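Side-chain contacts in microcompartments protein (Desulfitobacterium hafniense, PDB 3NWG), which probably serves as a shell protein of a bacterial microcompartment, its two BMC domains in each chain helping to build the protein coat: residues A[18-23]-A[42-47]; A[13-18]-A[65-70]. All coordinates share one frame; numbering follows the deposited sequence.

Interaction 1 (A[18-23]-A[42-47]); sequences EAADAM and YIVLIC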
ATOM      1  N   GLU A  18      16.523  -5.054  20.743  1.00 46.80           N
ATOM      2  CA  GLU A  18      16.749  -5.471  22.116  1.00 46.46           C
ATOM      3  C   GLU A  18      16.682  -4.252  23.014  1.00 45.83           C
ATOM      4  O   GLU A  18      16.169  -4.324  24.139  1.00 45.81           O
ATOM      5  CB  GLU A  18      18.111  -6.148  22.269  1.00 46.92           C
ATOM      6  CG  GLU A  18      18.356  -6.783  23.636  1.00 46.45           C
ATOM      7  CD  GLU A  18      19.798  -7.295  23.812  1.00 49.72           C
ATOM      8  OE1 GLU A  18      20.761  -6.552  23.515  1.00 50.90           O
ATOM      9  OE2 GLU A  18      19.984  -8.451  24.265  1.00 52.25           O
ATOM     10  N   ALA A  19      17.202  -3.132  22.522  1.00 45.15           N
ATOM     11  CA  ALA A  19      17.178  -1.914  23.305  1.00 44.29           C
ATOM     12  C   ALA A  19      15.728  -1.486  23.502  1.00 43.98           C
ATOM     13  O   ALA A  19      15.347  -1.072  24.597  1.00 43.62           O
ATOM     14  CB  ALA A  19      17.989  -0.818  22.635  1.00 44.00           C
ATOM     15  N   ALA A  20      14.918  -1.617  22.448  1.00 44.22           N
ATOM     16  CA  ALA A  20      13.518  -1.183  22.491  1.00 44.18           C
ATOM     17  C   ALA A  20      12.754  -2.015  23.501  1.00 44.61           C
ATOM     18  O   ALA A  20      11.897  -1.504  24.214  1.00 44.92           O
ATOM     19  CB  ALA A  20      12.868  -1.279  21.116  1.00 44.48           C
ATOM     20  N   ASP A  21      13.100  -3.292  23.581  1.00 45.03           N
ATOM     21  CA  ASP A  21      12.464  -4.211  24.509  1.00 46.09           C
ATOM     22  C   ASP A  21      12.744  -3.807  25.949  1.00 45.62           C
ATOM     23  O   ASP A  21      11.843  -3.821  26.778  1.00 45.72           O
ATOM     24  CB  ASP A  21      12.983  -5.627  24.273  1.00 47.03           C
ATOM     25  CG  ASP A  21      12.231  -6.667  25.083  1.00 49.46           C
ATOM     26  OD1 ASP A  21      11.063  -6.935  24.723  1.00 52.95           O
ATOM     27  OD2 ASP A  21      12.794  -7.216  26.069  1.00 48.86           O
ATOM     28  N   ALA A  22      14.005  -3.471  26.226  1.00 45.42           N
ATOM     29  CA  ALA A  22      14.448  -2.975  27.517  1.00 45.46           C
ATOM     30  C   ALA A  22      13.713  -1.684  27.886  1.00 46.22           C
ATOM     31  O   ALA A  22      13.221  -1.545  29.019  1.00 47.04           O
ATOM     32  CB  ALA A  22      15.943  -2.748  27.503  1.00 44.45           C
HETATM   33  N   MSE A  23      13.618  -0.763  26.923  1.00 46.42           N
HETATM   34  CA  MSE A  23      13.008   0.560  27.131  1.00 46.71           C
HETATM   35  C   MSE A  23      11.514   0.490  27.478  1.00 47.64           C
HETATM   36  O   MSE A  23      11.024   1.197  28.373  1.00 47.92           O
HETATM   37  CB  MSE A  23      13.231   1.418  25.890  1.00 46.30           C
HETATM   38  CG  MSE A  23      14.692   1.748  25.711  1.00 47.60           C
HETATM   39 SE   MSE A  23      15.222   2.474  23.984  1.00 49.68          SE
HETATM   40  CE  MSE A  23      14.518   4.303  24.228  1.00 46.50           C
ATOM     41  N   TYR A  42      19.083   2.172  13.903  1.00 62.25           N
ATOM     42  CA  TYR A  42      17.764   1.880  14.400  1.00 59.04           C
ATOM     43  C   TYR A  42      17.475   2.940  15.445  1.00 56.76           C
ATOM     44  O   TYR A  42      18.344   3.285  16.256  1.00 56.24           O
ATOM     45  CB  TYR A  42      17.739   0.508  15.039  1.00 58.86           C
ATOM     46  CG  TYR A  42      16.347  -0.037  15.251  1.00 57.83           C
ATOM     47  CD1 TYR A  42      15.691  -0.718  14.231  1.00 57.18           C
ATOM     48  CD2 TYR A  42      15.688   0.116  16.474  1.00 55.15           C
ATOM     49  CE1 TYR A  42      14.424  -1.225  14.414  1.00 56.80           C
ATOM     50  CE2 TYR A  42      14.420  -0.393  16.668  1.00 54.37           C
ATOM     51  CZ  TYR A  42      13.792  -1.063  15.627  1.00 56.43           C
ATOM     52  OH  TYR A  42      12.528  -1.581  15.791  1.00 57.80           O
ATOM     53  N   ILE A  43      16.266   3.478  15.418  1.00 54.77           N
ATOM     54  CA  ILE A  43      15.919   4.524  16.354  1.00 52.83           C
ATOM     55  C   ILE A  43      14.725   4.114  17.194  1.00 51.68           C
ATOM     56  O   ILE A  43      13.820   3.419  16.718  1.00 51.86           O
ATOM     57  CB  ILE A  43      15.673   5.909  15.656  1.00 52.96           C
ATOM     58  CG1 ILE A  43      14.311   5.974  14.950  1.00 53.19           C
ATOM     59  CG2 ILE A  43      16.805   6.273  14.708  1.00 53.35           C
ATOM     60  CD1 ILE A  43      13.326   6.908  15.647  1.00 52.78           C
ATOM     61  N   VAL A  44      14.748   4.532  18.455  1.00 50.07           N
ATOM     62  CA  VAL A  44      13.608   4.328  19.331  1.00 49.15           C
ATOM     63  C   VAL A  44      13.227   5.650  19.944  1.00 48.60           C
ATOM     64  O   VAL A  44      14.070   6.378  20.475  1.00 47.54           O
ATOM     65  CB  VAL A  44      13.877   3.261  20.436  1.00 49.23           C
ATOM     66  CG1 VAL A  44      12.637   3.007  21.266  1.00 46.36           C
ATOM     67  CG2 VAL A  44      14.365   1.955  19.812  1.00 49.37           C
ATOM     68  N   LEU A  45      11.944   5.954  19.826  1.00 49.20           N
ATOM     69  CA  LEU A  45      11.354   7.138  20.429  1.00 49.80           C
ATOM     70  C   LEU A  45      10.225   6.703  21.338  1.00 50.52           C
ATOM     71  O   LEU A  45       9.365   5.903  20.955  1.00 51.00           O
ATOM     72  CB  LEU A  45      10.797   8.087  19.369  1.00 49.76           C
ATOM     73  CG  LEU A  45      11.764   8.902  18.524  1.00 51.14           C
ATOM     74  CD1 LEU A  45      11.021   9.489  17.344  1.00 53.14           C
ATOM     75  CD2 LEU A  45      12.393  10.016  19.345  1.00 52.43           C
ATOM     76  N   ILE A  46      10.223   7.264  22.536  1.00 50.93           N
ATOM     77  CA  ILE A  46       9.233   6.943  23.552  1.00 52.02           C
ATOM     78  C   ILE A  46       8.810   8.214  24.280  1.00 52.49           C
ATOM     79  O   ILE A  46       9.499   9.241  24.226  1.00 52.06           O
ATOM     80  CB  ILE A  46       9.811   5.957  24.568  1.00 52.01           C
ATOM     81  CG1 ILE A  46      11.225   6.408  24.949  1.00 52.21           C
ATOM     82  CG2 ILE A  46       9.868   4.560  23.959  1.00 51.33           C
ATOM     83  CD1 ILE A  46      11.571   6.255  26.385  1.00 52.76           C
ATOM     84  N   CYS A  47       7.675   8.143  24.955  1.00 53.53           N
ATOM     85  CA  CYS A  47       7.208   9.271  25.726  1.00 54.55           C
ATOM     86  C   CYS A  47       6.518   8.782  26.996  1.00 55.72           C
ATOM     87  O   CYS A  47       5.904   7.720  27.014  1.00 55.96           O
ATOM     88  CB  CYS A  47       6.262  10.138  24.883  1.00 55.14           C
ATOM     89  SG  CYS A  47       4.593   9.456  24.723  1.00 56.97           S
TER
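Met23, modelled as selenomethionine, lays the far end of its side chain over Val44, and its terminal methyl carries on to Ile46. Its CG is anti to the carbonyl carbon (chi1 -67°), and a bend at the last torsion (chi3 76°) turns CE in toward the sheet and forward along the strand. CE of Met23 comes 3.7 Å from CG1 of Val44, while SE of Met23 stands 3.9 Å from CB of Val44, the two side chains lying alongside one another with their ends pointing opposite ways. CE of Met23 also reaches CG1 of Ile46 at 4.0 Å, the two side chains meeting at a slant. The second branch of Val44 is used separately: CG2 of Val44 meets CB of Ala20 at 3.8 Å. One valine thus fills two places, CG1 against SE and CE of the long unbranched methionine and CG2 against the small alanine. Alanine suits its position because there the helix and strand backbones come close, CA of Ala20 lying 6.4 Å from CA of Val44, whereas one turn on the wider gap calls for the length of Met23. The axes of segments 18-23 and 42-47 run in nearly the same direction, 13° apart. Val8 of the adjacent strand 4-10 also touches Met23, Leu31 of strand 29-36 touches Val44, and Ser56 of helix 50-64 touches Ile46, so the contact belongs to the helix-on-sheet core of the first BMC domain. With carbon and selenium alone meeting across it, the contact rests on dispersion and water exclusion, and shape rather than directed bonds sets its fit.

Interaction 2 (A[13-18]-A[65-70]); sequences IARGIE and AHSVLD
The first turn of helix 13-26 meets the loop that leads from helix 50-64 into strand 68-74, at the surface of the first BMC domain. OG of Ser67 lies 3.6 Å from CB of Arg15 and 3.7 Å from CG of Arg15, alongside the aliphatic base of the arginine. Bends at chi2 (-68°) and chi3 carry the rest of the side chain round, and the guanidinium of Arg15 sets one face over the same hydroxyl, OG of Ser67 standing 4.0 Å above its plane and offset toward the rim. This is van der Waals contact; serine suits the place because its short hydroxyl can hydrogen-bond to O of Ala64, at the end of helix 50-64, while still lying against Arg15. NH2 of Arg15 approaches N of Ala65 obliquely at 4.0 Å. A long arginine fits here because its carbons rest against Ser67 and its guanidinium stays beside the loop, NE forming a long, weak ion pair with Asp166 of the second subunit. Ala65, with its positive phi, leaves the helical conformation, and the backbone then turns into strand 68-74, outermost of the sheet within this chain, a helix-to-strand connection belonging to the alpha/beta fold of BMC domains.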
ATOM      1  N   ILE A  13      19.991  -3.028  13.837  1.00 57.37           N
ATOM      2  CA  ILE A  13      18.615  -3.470  14.015  1.00 56.63           C
ATOM      3  C   ILE A  13      18.521  -4.422  15.232  1.00 55.62           C
ATOM      4  O   ILE A  13      17.751  -4.168  16.169  1.00 53.83           O
ATOM      5  CB  ILE A  13      18.057  -4.117  12.727  1.00 58.51           C
ATOM      6  CG1 ILE A  13      17.812  -3.034  11.658  1.00 59.59           C
ATOM      7  CG2 ILE A  13      16.753  -4.851  13.023  1.00 57.96           C
ATOM      8  CD1 ILE A  13      19.004  -2.715  10.744  1.00 61.50           C
ATOM      9  N   ALA A  14      19.339  -5.478  15.227  1.00 56.03           N
ATOM     10  CA  ALA A  14      19.301  -6.491  16.290  1.00 55.47           C
ATOM     11  C   ALA A  14      19.346  -5.850  17.682  1.00 53.47           C
ATOM     12  O   ALA A  14      18.414  -6.015  18.482  1.00 52.57           O
ATOM     13  CB  ALA A  14      20.413  -7.508  16.114  1.00 56.61           C
ATOM     14  N   ARG A  15      20.405  -5.087  17.936  1.00 52.65           N
ATOM     15  CA  ARG A  15      20.579  -4.336  19.184  1.00 50.89           C
ATOM     16  C   ARG A  15      19.496  -3.305  19.440  1.00 49.28           C
ATOM     17  O   ARG A  15      19.110  -3.093  20.586  1.00 48.73           O
ATOM     18  CB  ARG A  15      21.937  -3.633  19.197  1.00 51.36           C
ATOM     19  CG  ARG A  15      23.120  -4.582  19.264  1.00 53.07           C
ATOM     20  CD  ARG A  15      23.203  -5.300  20.605  1.00 54.58           C
ATOM     21  NE  ARG A  15      24.596  -5.332  21.060  1.00 58.17           N
ATOM     22  CZ  ARG A  15      25.042  -4.717  22.152  1.00 57.29           C
ATOM     23  NH1 ARG A  15      26.316  -4.778  22.478  1.00 58.59           N
ATOM     24  NH2 ARG A  15      24.208  -4.051  22.928  1.00 56.27           N
ATOM     25  N   GLY A  16      19.018  -2.664  18.374  1.00 48.98           N
ATOM     26  CA  GLY A  16      17.966  -1.669  18.471  1.00 47.12           C
ATOM     27  C   GLY A  16      16.676  -2.313  18.935  1.00 47.05           C
ATOM     28  O   GLY A  16      15.932  -1.734  19.736  1.00 46.86           O
ATOM     29  N   ILE A  17      16.400  -3.514  18.437  1.00 47.43           N
ATOM     30  CA  ILE A  17      15.208  -4.235  18.843  1.00 47.07           C
ATOM     31  C   ILE A  17      15.316  -4.691  20.308  1.00 47.02           C
ATOM     32  O   ILE A  17      14.323  -4.680  21.032  1.00 46.86           O
ATOM     33  CB  ILE A  17      14.911  -5.387  17.886  1.00 48.37           C
ATOM     34  CG1 ILE A  17      14.423  -4.807  16.543  1.00 48.79           C
ATOM     35  CG2 ILE A  17      13.892  -6.347  18.474  1.00 47.21           C
ATOM     36  CD1 ILE A  17      14.371  -5.823  15.382  1.00 47.51           C
ATOM     37  N   GLU A  18      16.523  -5.054  20.743  1.00 46.80           N
ATOM     38  CA  GLU A  18      16.749  -5.471  22.116  1.00 46.46           C
ATOM     39  C   GLU A  18      16.682  -4.252  23.014  1.00 45.83           C
ATOM     40  O   GLU A  18      16.169  -4.324  24.139  1.00 45.81           O
ATOM     41  CB  GLU A  18      18.111  -6.148  22.269  1.00 46.92           C
ATOM     42  CG  GLU A  18      18.356  -6.783  23.636  1.00 46.45           C
ATOM     43  CD  GLU A  18      19.798  -7.295  23.812  1.00 49.72           C
ATOM     44  OE1 GLU A  18      20.761  -6.552  23.515  1.00 50.90           O
ATOM     45  OE2 GLU A  18      19.984  -8.451  24.265  1.00 52.25           O
ATOM     46  N   ALA A  65      24.676  -0.554  24.835  1.00 49.90           N
ATOM     47  CA  ALA A  65      26.124  -0.375  25.139  1.00 52.57           C
ATOM     48  C   ALA A  65      26.950   0.377  24.062  1.00 54.40           C
ATOM     49  O   ALA A  65      26.720   1.567  23.840  1.00 54.89           O
ATOM     50  CB  ALA A  65      26.792  -1.722  25.536  1.00 52.48           C
ATOM     51  N   HIS A  66      27.892  -0.293  23.395  1.00 56.44           N
ATOM     52  CA  HIS A  66      28.783   0.410  22.449  1.00 58.79           C
ATOM     53  C   HIS A  66      28.185   0.716  21.059  1.00 58.55           C
ATOM     54  O   HIS A  66      28.811   1.424  20.241  1.00 59.47           O
ATOM     55  CB  HIS A  66      30.085  -0.349  22.258  1.00 61.14           C
ATOM     56  CG  HIS A  66      30.940  -0.406  23.482  1.00 65.09           C
ATOM     57  ND1 HIS A  66      31.780   0.625  23.851  1.00 68.22           N
ATOM     58  CD2 HIS A  66      31.112  -1.385  24.405  1.00 66.68           C
ATOM     59  CE1 HIS A  66      32.431   0.285  24.951  1.00 70.34           C
ATOM     60  NE2 HIS A  66      32.041  -0.929  25.309  1.00 69.84           N
ATOM     61  N   SER A  67      27.001   0.172  20.781  1.00 57.01           N
ATOM     62  CA  SER A  67      26.344   0.424  19.515  1.00 56.75           C
ATOM     63  C   SER A  67      25.328   1.563  19.636  1.00 55.37           C
ATOM     64  O   SER A  67      24.533   1.798  18.719  1.00 54.74           O
ATOM     65  CB  SER A  67      25.718  -0.855  18.949  1.00 56.80           C
ATOM     66  OG  SER A  67      24.651  -1.304  19.748  1.00 56.51           O
ATOM     67  N   VAL A  68      25.365   2.278  20.761  1.00 54.77           N
ATOM     68  CA  VAL A  68      24.571   3.494  20.895  1.00 53.78           C
ATOM     69  C   VAL A  68      25.261   4.599  20.101  1.00 54.88           C
ATOM     70  O   VAL A  68      26.478   4.809  20.212  1.00 56.20           O
ATOM     71  CB  VAL A  68      24.383   3.914  22.373  1.00 53.55           C
ATOM     72  CG1 VAL A  68      23.449   5.130  22.488  1.00 51.75           C
ATOM     73  CG2 VAL A  68      23.834   2.751  23.186  1.00 53.01           C
ATOM     74  N   LEU A  69      24.492   5.287  19.272  1.00 54.30           N
ATOM     75  CA  LEU A  69      25.044   6.378  18.503  1.00 55.19           C
ATOM     76  C   LEU A  69      24.632   7.697  19.137  1.00 55.23           C
ATOM     77  O   LEU A  69      25.409   8.663  19.152  1.00 55.90           O
ATOM     78  CB  LEU A  69      24.595   6.292  17.048  1.00 54.90           C
ATOM     79  CG  LEU A  69      25.081   5.080  16.257  1.00 54.47           C
ATOM     80  CD1 LEU A  69      24.455   5.120  14.890  1.00 52.21           C
ATOM     81  CD2 LEU A  69      26.612   5.016  16.173  1.00 54.34           C
ATOM     82  N   ASP A  70      23.417   7.714  19.679  1.00 54.40           N
ATOM     83  CA  ASP A  70      22.887   8.884  20.360  1.00 54.82           C
ATOM     84  C   ASP A  70      21.730   8.486  21.284  1.00 53.78           C
ATOM     85  O   ASP A  70      20.941   7.571  20.976  1.00 53.37           O
ATOM     86  CB  ASP A  70      22.430   9.929  19.326  1.00 55.26           C
ATOM     87  CG  ASP A  70      22.300  11.346  19.905  1.00 57.78           C
ATOM     88  OD1 ASP A  70      22.904  11.653  20.970  1.00 61.26           O
ATOM     89  OD2 ASP A  70      21.592  12.164  19.266  1.00 58.69           O
TER

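Interactions 1 and 2 use successive parts of helix 13-26, sharing Glu18, and their centres lie 9 Å apart. The helix leans on an inner strand of the sheet in interaction 1 and, at its beginning, on the loop entering strand 68-74 in interaction 2. Between them the packing is continuous: CD2 of Tyr42 comes 3.5 Å from CA of Gly16, where the missing side chain lets the ring approach. Burial falls from the first contact to the second, at the surface. Both adjoin the second subunit, OD1 of Asp21 hydrogen-bonding to N of His174 and N of Ile13 to Glu101, both of that subunit, so one helix serves domain core and subunit interface.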